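Local coordinates for glucosidase (Croceicoccus marinus, PDB 5Z3K), which probably hydrolyses O-glycosidic bonds as a beta-glucosidase of glycoside hydrolase family 39, at residues 84-89 against 130-135; 105-110 against 147-152; 125-130 against 180-185; 175-180 against 217-222. All blocks are in the same frame, centred on the assembly; numbering follows the deposited sequence.

Contact 1. Residues 84-89 against 130-135; sequences ASYNFA and VENIVR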
loop_
_atom_site.group_PDB
_atom_site.type_symbol
_atom_site.label_atom_id
_atom_site.label_comp_id
_atom_site.label_asym_id
_atom_site.label_seq_id
_atom_site.Cartn_x
_atom_site.Cartn_y
_atom_site.Cartn_z
ATOM N N ALA A 84 -32.312 1.833 7.528
ATOM C CA ALA A 84 -32.389 0.694 8.436
ATOM C C ALA A 84 -32.067 -0.626 7.744
ATOM O O ALA A 84 -31.807 -1.617 8.432
ATOM C CB ALA A 84 -33.776 0.629 9.080
ATOM N N SER A 85 -32.072 -0.669 6.406
ATOM C CA SER A 85 -31.753 -1.896 5.682
ATOM C C SER A 85 -30.253 -2.143 5.561
ATOM O O SER A 85 -29.856 -3.215 5.086
ATOM C CB SER A 85 -32.360 -1.871 4.270
ATOM O OG SER A 85 -33.777 -1.736 4.299
ATOM N N TYR A 86 -29.429 -1.183 5.972
ATOM C CA TYR A 86 -27.982 -1.233 5.808
ATOM C C TYR A 86 -27.314 -1.525 7.144
ATOM O O TYR A 86 -27.840 -1.185 8.205
ATOM C CB TYR A 86 -27.453 0.088 5.249
ATOM C CG TYR A 86 -27.922 0.369 3.846
ATOM C CD1 TYR A 86 -29.229 0.788 3.600
ATOM C CD2 TYR A 86 -27.072 0.197 2.760
ATOM C CE1 TYR A 86 -29.672 1.038 2.308
ATOM C CE2 TYR A 86 -27.507 0.448 1.459
ATOM C CZ TYR A 86 -28.814 0.860 1.249
ATOM O OH TYR A 86 -29.258 1.105 -0.031
ATOM N N ASN A 87 -26.141 -2.148 7.081
ATOM C CA ASN A 87 -25.387 -2.550 8.272
ATOM C C ASN A 87 -24.065 -1.788 8.232
ATOM O O ASN A 87 -23.046 -2.300 7.757
ATOM C CB ASN A 87 -25.203 -4.096 8.296
ATOM C CG ASN A 87 -24.285 -4.578 9.410
ATOM O OD1 ASN A 87 -24.080 -3.893 10.416
ATOM N ND2 ASN A 87 -23.716 -5.767 9.221
ATOM N N PHE A 88 -24.099 -0.539 8.706
ATOM C CA PHE A 88 -22.957 0.367 8.611
ATOM C C PHE A 88 -22.095 0.407 9.872
ATOM O O PHE A 88 -21.008 0.991 9.831
ATOM C CB PHE A 88 -23.426 1.801 8.309
ATOM C CG PHE A 88 -23.978 2.015 6.911
ATOM C CD1 PHE A 88 -23.272 1.614 5.781
ATOM C CD2 PHE A 88 -25.189 2.668 6.732
ATOM C CE1 PHE A 88 -23.775 1.850 4.495
ATOM C CE2 PHE A 88 -25.699 2.912 5.442
ATOM C CZ PHE A 88 -24.990 2.494 4.326
ATOM N N ALA A 89 -22.529 -0.198 10.977
ATOM C CA ALA A 89 -21.950 0.131 12.277
ATOM C C ALA A 89 -20.445 -0.114 12.309
ATOM O O ALA A 89 -19.668 0.788 12.646
ATOM C CB ALA A 89 -22.644 -0.653 13.391
ATOM N N VAL A 130 -25.319 0.083 -3.893
ATOM C CA VAL A 130 -23.982 0.680 -3.966
ATOM C C VAL A 130 -24.076 2.195 -3.875
ATOM O O VAL A 130 -23.276 2.845 -3.185
ATOM C CB VAL A 130 -23.245 0.251 -5.248
ATOM C CG1 VAL A 130 -21.936 1.067 -5.413
ATOM C CG2 VAL A 130 -22.949 -1.242 -5.230
ATOM N N GLU A 131 -25.065 2.780 -4.552
ATOM C CA GLU A 131 -25.172 4.235 -4.566
ATOM C C GLU A 131 -25.430 4.783 -3.165
ATOM O O GLU A 131 -24.831 5.788 -2.766
ATOM C CB GLU A 131 -26.273 4.672 -5.537
ATOM C CG GLU A 131 -26.526 6.177 -5.569
ATOM C CD GLU A 131 -27.609 6.568 -6.562
ATOM O OE1 GLU A 131 -28.084 5.687 -7.310
ATOM O OE2 GLU A 131 -27.989 7.759 -6.590
ATOM N N ASN A 132 -26.301 4.131 -2.391
ATOM C CA ASN A 132 -26.580 4.632 -1.049
ATOM C C ASN A 132 -25.474 4.317 -0.056
ATOM O O ASN A 132 -25.349 5.022 0.951
ATOM C CB ASN A 132 -27.915 4.085 -0.538
ATOM C CG ASN A 132 -29.103 4.762 -1.204
ATOM O OD1 ASN A 132 -28.977 5.869 -1.744
ATOM N ND2 ASN A 132 -30.256 4.097 -1.184
ATOM N N ILE A 133 -24.681 3.268 -0.291
ATOM C CA ILE A 133 -23.465 3.102 0.498
ATOM C C ILE A 133 -22.539 4.282 0.252
ATOM O O ILE A 133 -21.957 4.849 1.188
ATOM C CB ILE A 133 -22.785 1.759 0.165
ATOM C CG1 ILE A 133 -23.630 0.604 0.707
ATOM C CG2 ILE A 133 -21.347 1.717 0.709
ATOM C CD1 ILE A 133 -23.326 -0.721 0.078
ATOM N N VAL A 134 -22.413 4.693 -1.012
ATOM C CA VAL A 134 -21.565 5.831 -1.335
ATOM C C VAL A 134 -22.129 7.101 -0.715
ATOM O O VAL A 134 -21.391 7.910 -0.146
ATOM C CB VAL A 134 -21.402 5.963 -2.862
ATOM C CG1 VAL A 134 -20.610 7.215 -3.220
ATOM C CG2 VAL A 134 -20.716 4.723 -3.438
ATOM N N ARG A 135 -23.449 7.293 -0.811
ATOM C CA ARG A 135 -24.070 8.477 -0.224
ATOM C C ARG A 135 -23.917 8.492 1.290
ATOM O O ARG A 135 -23.813 9.564 1.894
ATOM C CB ARG A 135 -25.551 8.531 -0.602
ATOM C CG ARG A 135 -25.798 8.972 -2.029
ATOM C CD ARG A 135 -27.289 9.139 -2.341
ATOM N NE ARG A 135 -27.463 9.458 -3.756
ATOM C CZ ARG A 135 -27.163 10.638 -4.297
ATOM N NH1 ARG A 135 -26.707 11.626 -3.534
ATOM N NH2 ARG A 135 -27.323 10.834 -5.599
#

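Contact 2. Residues 105-110 against 147-152; sequences ILFTIA and NAVSHW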
loop_
_atom_site.group_PDB
_atom_site.type_symbol
_atom_site.label_atom_id
_atom_site.label_comp_id
_atom_site.label_asym_id
_atom_site.label_seq_id
_atom_site.Cartn_x
_atom_site.Cartn_y
_atom_site.Cartn_z
ATOM N N ILE A 105 -9.545 7.014 2.153
ATOM C CA ILE A 105 -10.027 5.639 2.137
ATOM C C ILE A 105 -10.174 5.167 0.698
ATOM O O ILE A 105 -10.666 5.908 -0.164
ATOM C CB ILE A 105 -11.346 5.498 2.924
ATOM C CG1 ILE A 105 -11.079 5.808 4.402
ATOM C CG2 ILE A 105 -11.905 4.090 2.801
ATOM C CD1 ILE A 105 -12.328 6.024 5.246
ATOM N N LEU A 106 -9.693 3.951 0.437
ATOM C CA LEU A 106 -9.944 3.216 -0.800
ATOM C C LEU A 106 -10.939 2.129 -0.424
ATOM O O LEU A 106 -10.584 1.155 0.253
ATOM C CB LEU A 106 -8.652 2.640 -1.362
ATOM C CG LEU A 106 -8.771 1.654 -2.521
ATOM C CD1 LEU A 106 -9.270 2.419 -3.728
ATOM C CD2 LEU A 106 -7.418 1.012 -2.807
ATOM N N PHE A 107 -12.201 2.331 -0.790
ATOM C CA PHE A 107 -13.266 1.443 -0.350
ATOM C C PHE A 107 -13.466 0.362 -1.404
ATOM O O PHE A 107 -13.914 0.650 -2.519
ATOM C CB PHE A 107 -14.555 2.219 -0.096
ATOM C CG PHE A 107 -15.550 1.461 0.726
ATOM C CD1 PHE A 107 -16.232 0.375 0.185
ATOM C CD2 PHE A 107 -15.776 1.806 2.050
ATOM C CE1 PHE A 107 -17.130 -0.339 0.943
ATOM C CE2 PHE A 107 -16.678 1.096 2.814
ATOM C CZ PHE A 107 -17.357 0.021 2.260
ATOM N N THR A 108 -13.154 -0.880 -1.048
ATOM C CA THR A 108 -13.270 -1.988 -1.984
ATOM C C THR A 108 -14.684 -2.560 -1.905
ATOM O O THR A 108 -15.121 -3.019 -0.843
ATOM C CB THR A 108 -12.233 -3.077 -1.707
ATOM O OG1 THR A 108 -10.913 -2.510 -1.746
ATOM C CG2 THR A 108 -12.313 -4.179 -2.769
ATOM N N ILE A 109 -15.378 -2.529 -3.034
ATOM C CA ILE A 109 -16.695 -3.146 -3.202
ATOM C C ILE A 109 -16.484 -4.604 -3.603
ATOM O O ILE A 109 -16.072 -4.891 -4.731
ATOM C CB ILE A 109 -17.515 -2.396 -4.263
ATOM C CG1 ILE A 109 -17.671 -0.919 -3.861
ATOM C CG2 ILE A 109 -18.879 -3.075 -4.495
ATOM C CD1 ILE A 109 -18.187 -0.017 -4.953
ATOM N N ALA A 110 -16.783 -5.533 -2.693
ATOM C CA ALA A 110 -16.555 -6.952 -2.958
ATOM C C ALA A 110 -17.489 -7.800 -2.111
ATOM O O ALA A 110 -17.953 -7.374 -1.049
ATOM C CB ALA A 110 -15.101 -7.352 -2.674
ATOM N N ASN A 147 -17.774 13.347 2.794
ATOM C CA ASN A 147 -16.504 13.308 2.065
ATOM C C ASN A 147 -15.470 12.398 2.727
ATOM O O ASN A 147 -14.284 12.714 2.767
ATOM C CB ASN A 147 -15.945 14.717 1.898
ATOM C CG ASN A 147 -16.782 15.529 0.973
ATOM O OD1 ASN A 147 -17.378 14.970 0.064
ATOM N ND2 ASN A 147 -16.856 16.837 1.191
ATOM N N ALA A 148 -15.908 11.243 3.214
ATOM C CA ALA A 148 -14.985 10.381 3.941
ATOM C C ALA A 148 -14.233 9.409 3.044
ATOM O O ALA A 148 -13.159 8.938 3.434
ATOM C CB ALA A 148 -15.729 9.600 5.029
ATOM N N VAL A 149 -14.753 9.103 1.858
ATOM C CA VAL A 149 -14.179 8.082 0.984
ATOM C C VAL A 149 -13.964 8.701 -0.386
ATOM O O VAL A 149 -14.934 8.966 -1.112
ATOM C CB VAL A 149 -15.079 6.839 0.888
ATOM C CG1 VAL A 149 -14.461 5.804 -0.030
ATOM C CG2 VAL A 149 -15.299 6.263 2.261
ATOM N N SER A 150 -12.696 8.890 -0.766
ATOM C CA SER A 150 -12.369 9.532 -2.030
ATOM C C SER A 150 -12.223 8.552 -3.187
ATOM O O SER A 150 -12.350 8.961 -4.346
ATOM C CB SER A 150 -11.067 10.327 -1.890
ATOM O OG SER A 150 -9.985 9.454 -1.609
ATOM N N HIS A 151 -11.959 7.283 -2.902
ATOM C CA HIS A 151 -11.657 6.289 -3.915
ATOM C C HIS A 151 -12.537 5.069 -3.706
ATOM O O HIS A 151 -12.654 4.571 -2.583
ATOM C CB HIS A 151 -10.183 5.892 -3.846
ATOM C CG HIS A 151 -9.255 6.914 -4.418
ATOM N ND1 HIS A 151 -9.055 8.147 -3.831
ATOM C CD2 HIS A 151 -8.477 6.894 -5.527
ATOM C CE1 HIS A 151 -8.191 8.839 -4.553
ATOM N NE2 HIS A 151 -7.823 8.101 -5.586
ATOM N N TRP A 152 -13.146 4.585 -4.787
ATOM C CA TRP A 152 -14.042 3.438 -4.748
ATOM C C TRP A 152 -13.532 2.390 -5.726
ATOM O O TRP A 152 -13.454 2.641 -6.938
ATOM C CB TRP A 152 -15.482 3.867 -5.057
ATOM C CG TRP A 152 -16.033 4.764 -3.985
ATOM C CD1 TRP A 152 -15.863 6.115 -3.875
ATOM C CD2 TRP A 152 -16.801 4.366 -2.844
ATOM N NE1 TRP A 152 -16.502 6.586 -2.748
ATOM C CE2 TRP A 152 -17.082 5.529 -2.100
ATOM C CE3 TRP A 152 -17.290 3.139 -2.387
ATOM C CZ2 TRP A 152 -17.833 5.504 -0.924
ATOM C CZ3 TRP A 152 -18.037 3.117 -1.213
ATOM C CH2 TRP A 152 -18.296 4.294 -0.497
HETATM O O HOH W 1 -11.144 9.288 1.652
#

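Contact 3. Residues 125-130 against 180-185; sequences KYEQVV and ARAVKR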
loop_
_atom_site.group_PDB
_atom_site.type_symbol
_atom_site.label_atom_id
_atom_site.label_comp_id
_atom_site.label_asym_id
_atom_site.label_seq_id
_atom_site.Cartn_x
_atom_site.Cartn_y
_atom_site.Cartn_z
ATOM N N LYS A 125 -30.977 -3.595 -8.340
ATOM C CA LYS A 125 -30.971 -3.374 -6.894
ATOM C C LYS A 125 -29.547 -3.268 -6.357
ATOM O O LYS A 125 -29.274 -2.454 -5.466
ATOM C CB LYS A 125 -31.740 -4.487 -6.176
ATOM C CG LYS A 125 -32.052 -4.184 -4.693
ATOM C CD LYS A 125 -32.927 -5.255 -4.070
ATOM C CE LYS A 125 -33.581 -4.743 -2.797
ATOM N NZ LYS A 125 -34.619 -5.678 -2.256
ATOM N N TYR A 126 -28.629 -4.087 -6.878
ATOM C CA TYR A 126 -27.219 -3.952 -6.517
ATOM C C TYR A 126 -26.743 -2.512 -6.718
ATOM O O TYR A 126 -26.111 -1.915 -5.839
ATOM C CB TYR A 126 -26.392 -4.938 -7.351
ATOM C CG TYR A 126 -24.920 -5.008 -6.994
ATOM C CD1 TYR A 126 -24.477 -5.773 -5.912
ATOM C CD2 TYR A 126 -23.975 -4.323 -7.745
ATOM C CE1 TYR A 126 -23.112 -5.844 -5.591
ATOM C CE2 TYR A 126 -22.618 -4.389 -7.432
ATOM C CZ TYR A 126 -22.200 -5.153 -6.354
ATOM O OH TYR A 126 -20.857 -5.215 -6.033
ATOM N N GLU A 127 -27.088 -1.923 -7.865
ATOM C CA GLU A 127 -26.655 -0.561 -8.167
ATOM C C GLU A 127 -27.244 0.450 -7.179
ATOM O O GLU A 127 -26.536 1.358 -6.726
ATOM C CB GLU A 127 -27.028 -0.216 -9.615
ATOM C CG GLU A 127 -26.591 1.173 -10.069
ATOM C CD GLU A 127 -26.804 1.401 -11.564
ATOM O OE1 GLU A 127 -27.069 0.417 -12.287
ATOM O OE2 GLU A 127 -26.691 2.560 -12.017
ATOM N N GLN A 128 -28.500 0.301 -6.833
ATOM C CA GLN A 128 -29.099 1.188 -5.884
ATOM C C GLN A 128 -28.399 1.082 -4.514
ATOM O O GLN A 128 -28.152 2.039 -3.892
ATOM C CB GLN A 128 -30.577 0.846 -5.676
ATOM C CG GLN A 128 -31.500 1.051 -6.829
ATOM C CD GLN A 128 -32.946 0.726 -6.422
ATOM O OE1 GLN A 128 -33.379 -0.389 -6.512
ATOM N NE2 GLN A 128 -33.631 1.693 -5.877
ATOM N N VAL A 129 -28.079 -0.117 -4.119
ATOM C CA VAL A 129 -27.481 -0.319 -2.804
ATOM C C VAL A 129 -26.061 0.238 -2.788
ATOM O O VAL A 129 -25.646 0.869 -1.810
ATOM C CB VAL A 129 -27.556 -1.808 -2.414
ATOM C CG1 VAL A 129 -26.621 -2.131 -1.265
ATOM C CG2 VAL A 129 -28.997 -2.154 -2.038
ATOM N N VAL A 130 -25.319 0.083 -3.893
ATOM C CA VAL A 130 -23.982 0.680 -3.966
ATOM C C VAL A 130 -24.076 2.195 -3.875
ATOM O O VAL A 130 -23.276 2.845 -3.185
ATOM C CB VAL A 130 -23.245 0.251 -5.248
ATOM C CG1 VAL A 130 -21.936 1.067 -5.413
ATOM C CG2 VAL A 130 -22.949 -1.242 -5.230
ATOM N N ALA A 180 -19.607 2.023 -11.097
ATOM C CA ALA A 180 -19.072 3.289 -11.587
ATOM C C ALA A 180 -20.178 4.317 -11.798
ATOM O O ALA A 180 -20.030 5.492 -11.429
ATOM C CB ALA A 180 -18.290 3.061 -12.883
ATOM N N ARG A 181 -21.288 3.899 -12.419
ATOM C CA ARG A 181 -22.443 4.782 -12.555
ATOM C C ARG A 181 -22.910 5.303 -11.200
ATOM O O ARG A 181 -23.205 6.495 -11.053
ATOM C CB ARG A 181 -23.592 4.050 -13.256
ATOM C CG ARG A 181 -23.487 4.051 -14.778
ATOM C CD ARG A 181 -24.808 3.657 -15.433
ATOM N NE ARG A 181 -25.330 2.412 -14.880
ATOM C CZ ARG A 181 -25.013 1.205 -15.336
ATOM N NH1 ARG A 181 -24.186 1.076 -16.368
ATOM N NH2 ARG A 181 -25.528 0.125 -14.768
ATOM N N ALA A 182 -23.002 4.421 -10.202
ATOM C CA ALA A 182 -23.506 4.845 -8.898
ATOM C C ALA A 182 -22.549 5.822 -8.222
ATOM O O ALA A 182 -22.979 6.839 -7.666
ATOM C CB ALA A 182 -23.753 3.629 -8.003
ATOM N N VAL A 183 -21.246 5.540 -8.266
ATOM C CA VAL A 183 -20.275 6.432 -7.636
ATOM C C VAL A 183 -20.321 7.810 -8.289
ATOM O O VAL A 183 -20.364 8.844 -7.609
ATOM C CB VAL A 183 -18.864 5.820 -7.714
ATOM C CG1 VAL A 183 -17.798 6.881 -7.459
ATOM C CG2 VAL A 183 -18.729 4.651 -6.742
ATOM N N LYS A 184 -20.323 7.844 -9.623
ATOM C CA LYS A 184 -20.292 9.122 -10.327
ATOM C C LYS A 184 -21.609 9.875 -10.190
ATOM O O LYS A 184 -21.620 11.110 -10.211
ATOM C CB LYS A 184 -19.962 8.892 -11.799
ATOM C CG LYS A 184 -18.558 8.345 -12.037
ATOM C CD LYS A 184 -17.498 9.320 -11.548
ATOM C CE LYS A 184 -16.122 8.935 -12.052
ATOM N NZ LYS A 184 -15.111 9.908 -11.590
ATOM N N ARG A 185 -22.722 9.153 -10.049
ATOM C CA ARG A 185 -24.002 9.807 -9.803
ATOM C C ARG A 185 -23.995 10.544 -8.467
ATOM O O ARG A 185 -24.580 11.626 -8.339
ATOM C CB ARG A 185 -25.125 8.768 -9.859
ATOM C CG ARG A 185 -26.525 9.285 -9.579
ATOM C CD ARG A 185 -27.548 8.160 -9.779
ATOM N NE ARG A 185 -27.307 7.425 -11.022
ATOM C CZ ARG A 185 -27.152 6.103 -11.113
ATOM N NH1 ARG A 185 -27.207 5.332 -10.032
ATOM N NH2 ARG A 185 -26.940 5.551 -12.300
#

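Contact 4. Residues 175-180 against 217-222; sequences MYAAAA and QSVPLD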
loop_
_atom_site.group_PDB
_atom_site.type_symbol
_atom_site.label_atom_id
_atom_site.label_comp_id
_atom_site.label_asym_id
_atom_site.label_seq_id
_atom_site.Cartn_x
_atom_site.Cartn_y
_atom_site.Cartn_z
HETATM N N MSE A 175 -21.265 -5.413 -13.524
HETATM C CA MSE A 175 -21.214 -5.015 -12.128
HETATM C C MSE A 175 -20.290 -3.813 -11.942
HETATM O O MSE A 175 -20.604 -2.887 -11.192
HETATM C CB MSE A 175 -20.755 -6.180 -11.265
HETATM C CG MSE A 175 -21.818 -7.210 -11.005
HETATM SE SE MSE A 175 -21.167 -8.727 -10.008
HETATM C CE MSE A 175 -21.005 -7.928 -8.210
ATOM N N TYR A 176 -19.150 -3.820 -12.642
ATOM C CA TYR A 176 -18.268 -2.661 -12.593
ATOM C C TYR A 176 -18.982 -1.417 -13.104
ATOM O O TYR A 176 -18.924 -0.352 -12.479
ATOM C CB TYR A 176 -16.990 -2.896 -13.403
ATOM C CG TYR A 176 -16.131 -1.657 -13.355
ATOM C CD1 TYR A 176 -15.464 -1.311 -12.182
ATOM C CD2 TYR A 176 -16.032 -0.800 -14.442
ATOM C CE1 TYR A 176 -14.706 -0.160 -12.101
ATOM C CE2 TYR A 176 -15.273 0.354 -14.374
ATOM C CZ TYR A 176 -14.611 0.668 -13.191
ATOM O OH TYR A 176 -13.860 1.802 -13.087
ATOM N N ALA A 177 -19.673 -1.535 -14.242
ATOM C CA ALA A 177 -20.337 -0.367 -14.807
ATOM C C ALA A 177 -21.425 0.150 -13.875
ATOM O O ALA A 177 -21.606 1.365 -13.738
ATOM C CB ALA A 177 -20.918 -0.697 -16.185
ATOM N N ALA A 178 -22.159 -0.759 -13.226
ATOM C CA ALA A 178 -23.175 -0.338 -12.268
ATOM C C ALA A 178 -22.550 0.426 -11.109
ATOM O O ALA A 178 -23.062 1.476 -10.695
ATOM C CB ALA A 178 -23.952 -1.551 -11.754
ATOM N N ALA A 179 -21.438 -0.084 -10.576
ATOM C CA ALA A 179 -20.761 0.600 -9.477
ATOM C C ALA A 179 -20.225 1.957 -9.914
ATOM O O ALA A 179 -20.368 2.949 -9.191
ATOM C CB ALA A 179 -19.637 -0.281 -8.935
ATOM N N ALA A 180 -19.607 2.023 -11.097
ATOM C CA ALA A 180 -19.072 3.289 -11.587
ATOM C C ALA A 180 -20.178 4.317 -11.798
ATOM O O ALA A 180 -20.030 5.492 -11.429
ATOM C CB ALA A 180 -18.290 3.061 -12.883
ATOM N N GLN A 217 -17.473 0.574 -23.917
ATOM C CA GLN A 217 -18.720 1.025 -23.314
ATOM C C GLN A 217 -18.596 2.380 -22.634
ATOM O O GLN A 217 -19.540 2.805 -21.958
ATOM C CB GLN A 217 -19.243 -0.015 -22.321
ATOM C CG GLN A 217 -19.375 -1.411 -22.908
ATOM C CD GLN A 217 -20.125 -1.424 -24.239
ATOM O OE1 GLN A 217 -21.101 -0.698 -24.419
ATOM N NE2 GLN A 217 -19.664 -2.253 -25.174
ATOM N N SER A 218 -17.460 3.064 -22.789
ATOM C CA SER A 218 -17.254 4.407 -22.240
ATOM C C SER A 218 -17.578 4.470 -20.744
ATOM O O SER A 218 -18.303 5.351 -20.274
ATOM C CB SER A 218 -18.071 5.436 -23.021
ATOM O OG SER A 218 -17.745 5.375 -24.398
ATOM N N VAL A 219 -17.033 3.517 -19.992
ATOM C CA VAL A 219 -17.222 3.440 -18.542
ATOM C C VAL A 219 -16.077 4.179 -17.854
ATOM O O VAL A 219 -14.916 4.020 -18.259
ATOM C CB VAL A 219 -17.307 1.975 -18.078
ATOM C CG1 VAL A 219 -17.556 1.888 -16.564
ATOM C CG2 VAL A 219 -18.405 1.228 -18.854
ATOM N N PRO A 220 -16.341 5.002 -16.836
ATOM C CA PRO A 220 -15.238 5.694 -16.148
ATOM C C PRO A 220 -14.263 4.704 -15.534
ATOM O O PRO A 220 -14.659 3.676 -14.986
ATOM C CB PRO A 220 -15.945 6.518 -15.067
ATOM C CG PRO A 220 -17.371 6.593 -15.488
ATOM C CD PRO A 220 -17.653 5.344 -16.264
ATOM N N LEU A 221 -12.971 5.032 -15.621
ATOM C CA LEU A 221 -11.893 4.235 -15.021
ATOM C C LEU A 221 -10.840 5.237 -14.556
ATOM O O LEU A 221 -9.914 5.574 -15.301
ATOM C CB LEU A 221 -11.316 3.216 -15.998
ATOM C CG LEU A 221 -10.226 2.269 -15.482
ATOM C CD1 LEU A 221 -10.818 1.100 -14.681
ATOM C CD2 LEU A 221 -9.345 1.760 -16.632
ATOM N N ASP A 222 -11.011 5.736 -13.334
ATOM C CA ASP A 222 -10.070 6.715 -12.797
ATOM C C ASP A 222 -8.745 6.069 -12.409
ATOM O O ASP A 222 -7.695 6.724 -12.455
ATOM C CB ASP A 222 -10.713 7.436 -11.612
ATOM C CG ASP A 222 -11.960 8.210 -12.015
ATOM O OD1 ASP A 222 -11.870 9.033 -12.943
ATOM O OD2 ASP A 222 -13.035 7.995 -11.426
#

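Contact 1. Residues 84-89 against 130-135
Tyr86 and Phe88, two aromatic residues of the loop that leads into helix 89-100, lie against Asn132 and Ile133 of helix 123-138. Tyr86 starts out toward the helix. Its CG stands anti to the carbonyl carbon, beside the backbone N (chi1 -66°). Its CB rests over one face of the Phe88 ring, offset toward the rim. Further out, ring atoms CD2 and CE2 come up to Ile133 CG1, which lies at the ring edge; the gap from Tyr86 CE2 to Ile133 CG1 is 4.0 Å. CZ then approaches the CB of Asn132. The hydroxyl reaches furthest, with Tyr86 OH 3.3 Å from Asn132 CB. The Tyr86 and Asn132 side chains run at about a right angle, and the ring and amide planes are 65° apart.

Phe88 enters beside the tyrosine. Its CE1 is 4.0 Å from Ile133 CG1, which again sits at the edge of the ring. One methylene therefore touches the edges of both aromatic rings. Phe88 CZ also comes within 4.2 Å of the backbone O of Asn132. Outside the two segments, Phe88 stacks on the ring of His136, while Phe73 and Trp141 each make an edge-to-face pair with Tyr86.

The polar ends share a partner outside the two segments. Tyr86 OH and Asn132 ND2 both hydrogen-bond to the backbone O of Pro80. The contact itself is thus mainly apolar, and its polar tips are tied together through that one carbonyl, which ties the loop and the helix to the same point, Pro80.

Contact 2. Residues 105-110 against 147-152
Phe107 and Trp152 form the apolar centre. Phe107 CB sits over the six-membered ring of Trp152, 4.0 Å from its centroid and 24° off the ring normal, a CH-pi contact. The phenyl ring follows at a slant, with its plane 31° from that of the indole. Phe107 CG is anti to the backbone N (chi1 -163°), which carries it to 3.6 Å from Trp152 CZ3. Val149 CG1 also rests over a face of the indole, toward its rim, and meets Phe107 CB at 3.6 Å. Ile109 CD1 approaches the indole obliquely.

Beyond this centre, Ile105 packs its CG2 on Val149 CG2, and its CD1 touches the backbone O of Ala148. Leu106 and His151 point to the other face of the sheet, where Leu106 CD1 is 3.6 Å from His151 CB.

The backbones pair in parallel. Phe107 N donates to His151 O at 2.9 Å in a nearly straight bond. The return bond, His151 N to Ile105 O, is weak at 3.3 Å. At the polar edge a water accepts from Ile105 N and from Ser150 N and lies within hydrogen-bonding distance of Ala148 O, bridging the two segments just before the first beta bridge, Leu106 with His151. Ser150 OG and His151 ND1 share a hydrogen bond of 2.7 Å, made at the edge of the imidazole.

Leu106 also pairs with the backbone of strand 53-55, while Val134 of helix 123-138 touches the indole. Two adjacent parallel strands joined through a helix make a beta-alpha-beta unit, the repeating element of the eight-stranded TIM barrel.

Contact 3. Residues 125-130 against 180-185
Glu127 reaches from helix 123-138 across to helix 169-186, and its carboxylate meets the edges of the guanidinium groups of Arg181 and Arg185. Its CG is anti to the backbone N (chi1 -178°), and the chain stays extended beyond it. Arg181 grips the acid side-on with two nitrogens, one to each oxygen. Arg181 NH2 bonds Glu127 OE1 at 2.9 Å, and Arg181 NE bonds Glu127 OE2 at 3.2 Å. Both oxygens lie close to the guanidinium plane. The carboxylate is turned 48° from that plane, however, and both donors of Arg181 stand well out of the carboxylate plane.

Arg185 comes to the second oxygen. Its NH2 bonds Glu127 OE2 at 3.0 Å, almost in line with the C-O bond, and the two flat groups are nearly coplanar. Arg185 NH1 adds a weak bond to the same oxygen. The Arg185 guanidinium also has the backbone O of Arg181 over the centre of one face. Its NH1 makes a further salt bridge to Glu131, one turn along helix 123-138.

Beside the charged groups the helices meet through small side chains. Ala182 CB packs against the backbone O of Glu127 at 3.8 Å and against Val130 CG1 at 4.1 Å. The axes of segments 125-130 and 180-185 approach to 8.8 Å and cross at -34°. Ala182 brings only a methyl group to this meeting.

One carboxylate thus faces two arginines, and OE2 accepts from both. Such a setting would favour the charged form of Glu127 and offset the repulsion between the two guanidinium groups.

Contact 4. Residues 175-180 against 217-222
Helix 169-186 of the TIM barrel is met here by the turn that leads from helix 208-216 into strand 223-229. A Schellman motif with Ser218, of positive phi, as its C-prime residue ends helix 208-216. Val219 follows and points toward helix 169-186. Its CG1 touches both Tyr176 and Ala180, 3.5 Å from Tyr176 CE2 and 3.9 Å from Ala180 CB. Its CG2 touches Ala177 CB. Ala180 CB also meets Pro220 CD at 4.1 Å.

Tyr176 CG, anti to the backbone N (chi1 178°), starts the ring on its way past Val219, whose side chain runs in the opposite direction. The hydroxyl arrives at the chain beyond. Tyr176 OH donates to Pro220 O at 2.8 Å, in the carbonyl plane and on a lone pair; the angle at the oxygen is 141°. Leu221 crosses the tyrosine at about a right angle, its CD1 3.5 Å from Tyr176 OH. Phe210 of helix 208-216 pairs edge-to-face with the Tyr176 ring.

The packing is apolar apart from this single hydrogen bond. It gives the buried hydroxyl an acceptor and holds the turn by its backbone, while methyl and ring groups fill the rest.

All four contacts lie on the same side of the chain's centre, in the TIM barrel. Contact 2 belongs to the strand layer, pairing strands 104-109 and 151-154. Contacts 1 and 3 share helix 123-138, which links those strands, and have Val130 in common; their centres are about 11 Å apart. Contacts 3 and 4 share helix 169-186 and Ala180, with centres about 10 Å apart, and a salt bridge from Lys184 to Asp222 joins them. Contacts 1 and 4, about 20 Å between centres, come in series along the chain. Contacts 1, 2 and 3 interleave, and so do contacts 3 and 4. Successive helices thus pack on one another and on the barrel strands, joining neighbouring beta-alpha units.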